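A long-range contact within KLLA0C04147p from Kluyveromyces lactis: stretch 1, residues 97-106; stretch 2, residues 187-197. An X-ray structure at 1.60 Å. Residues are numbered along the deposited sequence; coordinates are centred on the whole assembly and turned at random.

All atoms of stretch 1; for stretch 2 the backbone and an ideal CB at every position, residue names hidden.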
# COMPACT_ATOMS: atom_id res chain seq x y z
N LEU A 97 15.43 -14.05 -10.95
CA LEU A 97 14.03 -14.28 -11.25
C LEU A 97 13.14 -13.98 -10.05
O LEU A 97 12.03 -13.46 -10.21
CB LEU A 97 13.82 -15.72 -11.75
CG LEU A 97 12.41 -16.18 -12.14
CD1 LEU A 97 11.83 -15.30 -13.24
CD2 LEU A 97 12.40 -17.64 -12.57
N ARG A 98 13.61 -14.28 -8.84
CA ARG A 98 12.91 -13.76 -7.67
C ARG A 98 12.79 -12.25 -7.74
O ARG A 98 11.72 -11.68 -7.48
CB ARG A 98 13.62 -14.19 -6.38
CG ARG A 98 13.73 -15.70 -6.23
CD ARG A 98 13.89 -16.14 -4.77
NE ARG A 98 15.21 -15.79 -4.23
CZ ARG A 98 16.29 -16.55 -4.37
NH1 ARG A 98 17.45 -16.17 -3.85
NH2 ARG A 98 16.21 -17.69 -5.05
N LEU A 99 13.88 -11.57 -8.10
CA LEU A 99 13.85 -10.11 -8.19
C LEU A 99 12.87 -9.63 -9.26
O LEU A 99 12.17 -8.64 -9.07
CB LEU A 99 15.25 -9.56 -8.45
CG LEU A 99 15.38 -8.04 -8.55
CD1 LEU A 99 14.65 -7.33 -7.40
CD2 LEU A 99 16.83 -7.58 -8.61
N LEU A 100 12.81 -10.32 -10.40
CA LEU A 100 11.85 -9.94 -11.43
C LEU A 100 10.43 -9.92 -10.87
O LEU A 100 9.67 -8.96 -11.10
CB LEU A 100 11.94 -10.91 -12.61
CG LEU A 100 10.88 -10.73 -13.72
CD1 LEU A 100 11.06 -9.39 -14.43
CD2 LEU A 100 10.92 -11.90 -14.69
N TYR A 101 10.06 -10.96 -10.14
CA TYR A 101 8.70 -11.03 -9.61
C TYR A 101 8.50 -10.06 -8.45
O TYR A 101 7.40 -9.49 -8.33
CB TYR A 101 8.37 -12.48 -9.23
CG TYR A 101 7.91 -13.28 -10.44
CD1 TYR A 101 8.79 -13.54 -11.49
CD2 TYR A 101 6.62 -13.76 -10.53
CE1 TYR A 101 8.37 -14.25 -12.60
CE2 TYR A 101 6.20 -14.48 -11.64
CZ TYR A 101 7.08 -14.73 -12.67
OH TYR A 101 6.69 -15.44 -13.78
N VAL A 102 9.52 -9.83 -7.63
CA VAL A 102 9.44 -8.76 -6.63
C VAL A 102 9.17 -7.42 -7.31
O VAL A 102 8.30 -6.65 -6.90
CB VAL A 102 10.72 -8.70 -5.77
CG1 VAL A 102 10.80 -7.39 -4.99
CG2 VAL A 102 10.77 -9.88 -4.80
N ALA A 103 9.92 -7.13 -8.38
CA ALA A 103 9.76 -5.87 -9.09
C ALA A 103 8.36 -5.73 -9.65
O ALA A 103 7.74 -4.67 -9.54
CB ALA A 103 10.78 -5.77 -10.23
N ILE A 104 7.86 -6.78 -10.29
CA ILE A 104 6.53 -6.67 -10.86
C ILE A 104 5.48 -6.56 -9.75
O ILE A 104 4.50 -5.82 -9.90
CB ILE A 104 6.27 -7.82 -11.85
CG1 ILE A 104 7.19 -7.61 -13.06
CG2 ILE A 104 4.82 -7.84 -12.29
CD1 ILE A 104 7.30 -8.79 -14.00
N PHE A 105 5.71 -7.20 -8.60
CA PHE A 105 4.86 -6.92 -7.44
C PHE A 105 4.83 -5.42 -7.12
O PHE A 105 3.76 -4.87 -6.82
CB PHE A 105 5.32 -7.71 -6.22
CG PHE A 105 4.67 -7.25 -4.94
CD1 PHE A 105 3.38 -7.63 -4.63
CD2 PHE A 105 5.36 -6.43 -4.05
CE1 PHE A 105 2.77 -7.19 -3.45
CE2 PHE A 105 4.77 -6.00 -2.87
CZ PHE A 105 3.47 -6.38 -2.57
N THR A 106 5.98 -4.74 -7.13
CA THR A 106 5.97 -3.32 -6.77
C THR A 106 5.20 -2.49 -7.78
O THR A 106 4.66 -1.43 -7.42
CB THR A 106 7.39 -2.75 -6.60
OG1 THR A 106 8.01 -2.56 -7.88
CG2 THR A 106 8.26 -3.66 -5.73
N UNK A 187 10.64 -2.34 2.69
CA UNK A 187 11.49 -3.49 2.98
C UNK A 187 10.72 -4.75 2.65
O UNK A 187 9.67 -5.01 3.25
CB UNK A 187 11.95 -3.50 4.44
N UNK A 188 11.25 -5.57 1.75
CA UNK A 188 10.56 -6.79 1.33
C UNK A 188 11.52 -7.95 1.54
O UNK A 188 12.60 -7.98 0.94
CB UNK A 188 10.10 -6.71 -0.13
N UNK A 189 11.14 -8.87 2.43
CA UNK A 189 11.97 -10.01 2.80
C UNK A 189 11.40 -11.26 2.16
O UNK A 189 10.20 -11.52 2.28
CB UNK A 189 12.05 -10.17 4.32
N UNK A 190 12.25 -12.03 1.48
CA UNK A 190 11.83 -13.29 0.87
C UNK A 190 12.57 -14.41 1.59
O UNK A 190 13.77 -14.31 1.83
CB UNK A 190 12.11 -13.31 -0.63
N UNK A 191 11.83 -15.47 1.94
CA UNK A 191 12.41 -16.73 2.41
C UNK A 191 12.29 -17.75 1.28
O UNK A 191 11.24 -18.39 1.13
CB UNK A 191 11.72 -17.23 3.68
N UNK A 192 13.34 -17.95 0.47
CA UNK A 192 13.19 -18.74 -0.76
C UNK A 192 12.96 -20.22 -0.48
O UNK A 192 13.45 -20.77 0.51
CB UNK A 192 14.43 -18.58 -1.64
N UNK A 193 12.23 -20.86 -1.39
CA UNK A 193 11.99 -22.29 -1.27
C UNK A 193 13.30 -23.08 -1.35
O UNK A 193 13.39 -24.16 -0.77
CB UNK A 193 11.02 -22.76 -2.36
N UNK A 194 14.30 -22.54 -2.04
CA UNK A 194 15.57 -23.23 -2.18
C UNK A 194 16.61 -22.26 -2.70
O UNK A 194 16.29 -21.22 -3.28
CB UNK A 194 15.44 -24.44 -3.11
N UNK A 195 17.88 -22.62 -2.49
CA UNK A 195 19.02 -21.90 -3.04
C UNK A 195 18.99 -20.43 -2.64
O UNK A 195 18.92 -19.52 -3.47
CB UNK A 195 19.04 -22.03 -4.56
N UNK A 196 19.06 -20.20 -1.33
CA UNK A 196 19.17 -18.85 -0.83
C UNK A 196 18.72 -18.72 0.61
O UNK A 196 17.69 -19.27 1.01
CB UNK A 196 18.36 -17.90 -1.71
N UNK A 197 19.53 -18.03 1.41
CA UNK A 197 19.12 -17.65 2.75
C UNK A 197 18.07 -16.55 2.65
O UNK A 197 17.87 -15.95 1.59
CB UNK A 197 20.32 -17.19 3.58

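Stretch 1 is helical throughout. It turns Arg 98, Val 102 and Phe 105 toward stretch 2, whose first four residues form a strand that crosses the helix at 141°. The axes come within 11.2 Å, so side chains must fill the gap.

Position 187 has extended backbone angles, and its ideal CB has nothing of stretch 1 within 5.5 Å. The helix sets no demand here, and many residues would suit. It is Tyr 187, and its ring stays out of reach of the helix.

At position 188 CA-to-CB points toward the helix. The ideal CB lies 5.0 Å from Val 102 CG1, and the Phe 105 ring is nearby. This is an apolar site with space to fill, so leucine, isoleucine, methionine or valine would suit. It is Leu 188, with chi1 and chi2 both t. Its CD1 lies 3.7 Å from Phe 105 CD2 and 4.2 Å from Val 102 CG1, so a single methyl packs against both helix residues.

Position 189 follows the strand alternation and has no part of stretch 1 near its CB. Polar or beta-branched residues would be equally acceptable. It is Thr 189, which makes no contact with the helix.

Position 190 faces the helix again. The ideal CB is 5.3 Å from Arg 98 CD, and Val 102 lies on the same side. Extended angles and apolar surroundings favour a medium-sized aliphatic residue, such as valine, isoleucine or leucine. It is Ile 190. Ile 190 CG1 sits 4.2 Å from Val 102 CG2, and Ile 190 CG2 lies 4.4 Å from Arg 98 CD, against the aliphatic part of the arginine.

At position 191 CA-to-CB points away, so stretch 1 leaves the choice open. It is Arg 191, which does not touch the helix.

At position 192 the ideal CB is 3.9 Å from Arg 98 CZ. A compact side chain that can lie on a guanidinium would fit. Phi of -70° and psi of 150° allow proline, though not proline alone. It is Pro 192, in the C-gamma exo pucker. Its CG lies over one face of the guanidinium, 3.7 Å from Arg 98 NE.

Positions 193 and 194 point sideways, and stretch 1 does not restrict their side chains. They are Asp 193 and Ser 194. Only the backbone of the second comes close, with Ser 194 O 3.9 Å from Arg 98 NH2.

Position 195 has phi 56° and psi 61°, a left-handed conformation that favours glycine, asparagine or aspartate. It is Asn 195. Its carbonyl O lies 3.6 Å from Arg 98 NH2, without a hydrogen bond.

At position 196 an ideal CB would sit 2.9 Å from Arg 98 NH1, a clash. At phi 159° and psi 134° it would also jam against the preceding carbonyl O, which by itself calls for glycine. It is Gly 196, whose CA is 4.4 Å from Arg 98 NH1.

Position 197 points away and is unconstrained by the helix. It is Lys 197.

Stretch 2, residues 187-197: YLTIRPDSNGK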
# COMPACT_ATOMS: atom_id res chain seq x y z
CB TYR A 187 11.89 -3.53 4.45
CG TYR A 187 12.78 -2.42 4.96
CD1 TYR A 187 12.29 -1.13 5.15
CD2 TYR A 187 14.11 -2.68 5.30
CE1 TYR A 187 13.11 -0.11 5.63
CE2 TYR A 187 14.94 -1.67 5.78
CZ TYR A 187 14.43 -0.39 5.95
OH TYR A 187 15.24 0.62 6.45
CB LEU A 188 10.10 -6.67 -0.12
CG LEU A 188 8.92 -7.57 -0.51
CD1 LEU A 188 8.18 -7.00 -1.71
CD2 LEU A 188 9.42 -8.98 -0.82
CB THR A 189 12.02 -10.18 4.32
OG1 THR A 189 12.59 -9.02 4.93
CG2 THR A 189 12.86 -11.40 4.70
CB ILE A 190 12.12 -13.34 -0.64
CG1 ILE A 190 11.27 -12.32 -1.40
CG2 ILE A 190 11.86 -14.75 -1.16
CD1 ILE A 190 9.80 -12.69 -1.52
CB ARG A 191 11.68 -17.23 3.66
CG ARG A 191 12.07 -16.47 4.93
CD ARG A 191 11.17 -16.82 6.11
NE ARG A 191 9.88 -16.15 6.05
CZ ARG A 191 9.68 -14.87 6.37
NH1 ARG A 191 10.69 -14.11 6.78
NH2 ARG A 191 8.46 -14.35 6.29
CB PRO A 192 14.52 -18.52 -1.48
CG PRO A 192 15.14 -17.31 -0.83
CD PRO A 192 14.68 -17.36 0.59
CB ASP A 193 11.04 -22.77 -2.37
CG ASP A 193 9.60 -22.34 -2.13
OD1 ASP A 193 9.30 -21.84 -1.03
OD2 ASP A 193 8.77 -22.51 -3.04
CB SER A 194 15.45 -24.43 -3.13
OG SER A 194 15.35 -23.99 -4.47
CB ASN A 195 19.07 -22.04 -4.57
CG ASN A 195 20.36 -21.51 -5.15
OD1 ASN A 195 21.45 -21.78 -4.63
ND2 ASN A 195 20.25 -20.73 -6.22
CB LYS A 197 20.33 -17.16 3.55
CG LYS A 197 21.40 -16.52 2.68
CD LYS A 197 22.10 -15.34 3.34
CE LYS A 197 23.08 -14.70 2.37
NZ LYS A 197 23.60 -13.39 2.85
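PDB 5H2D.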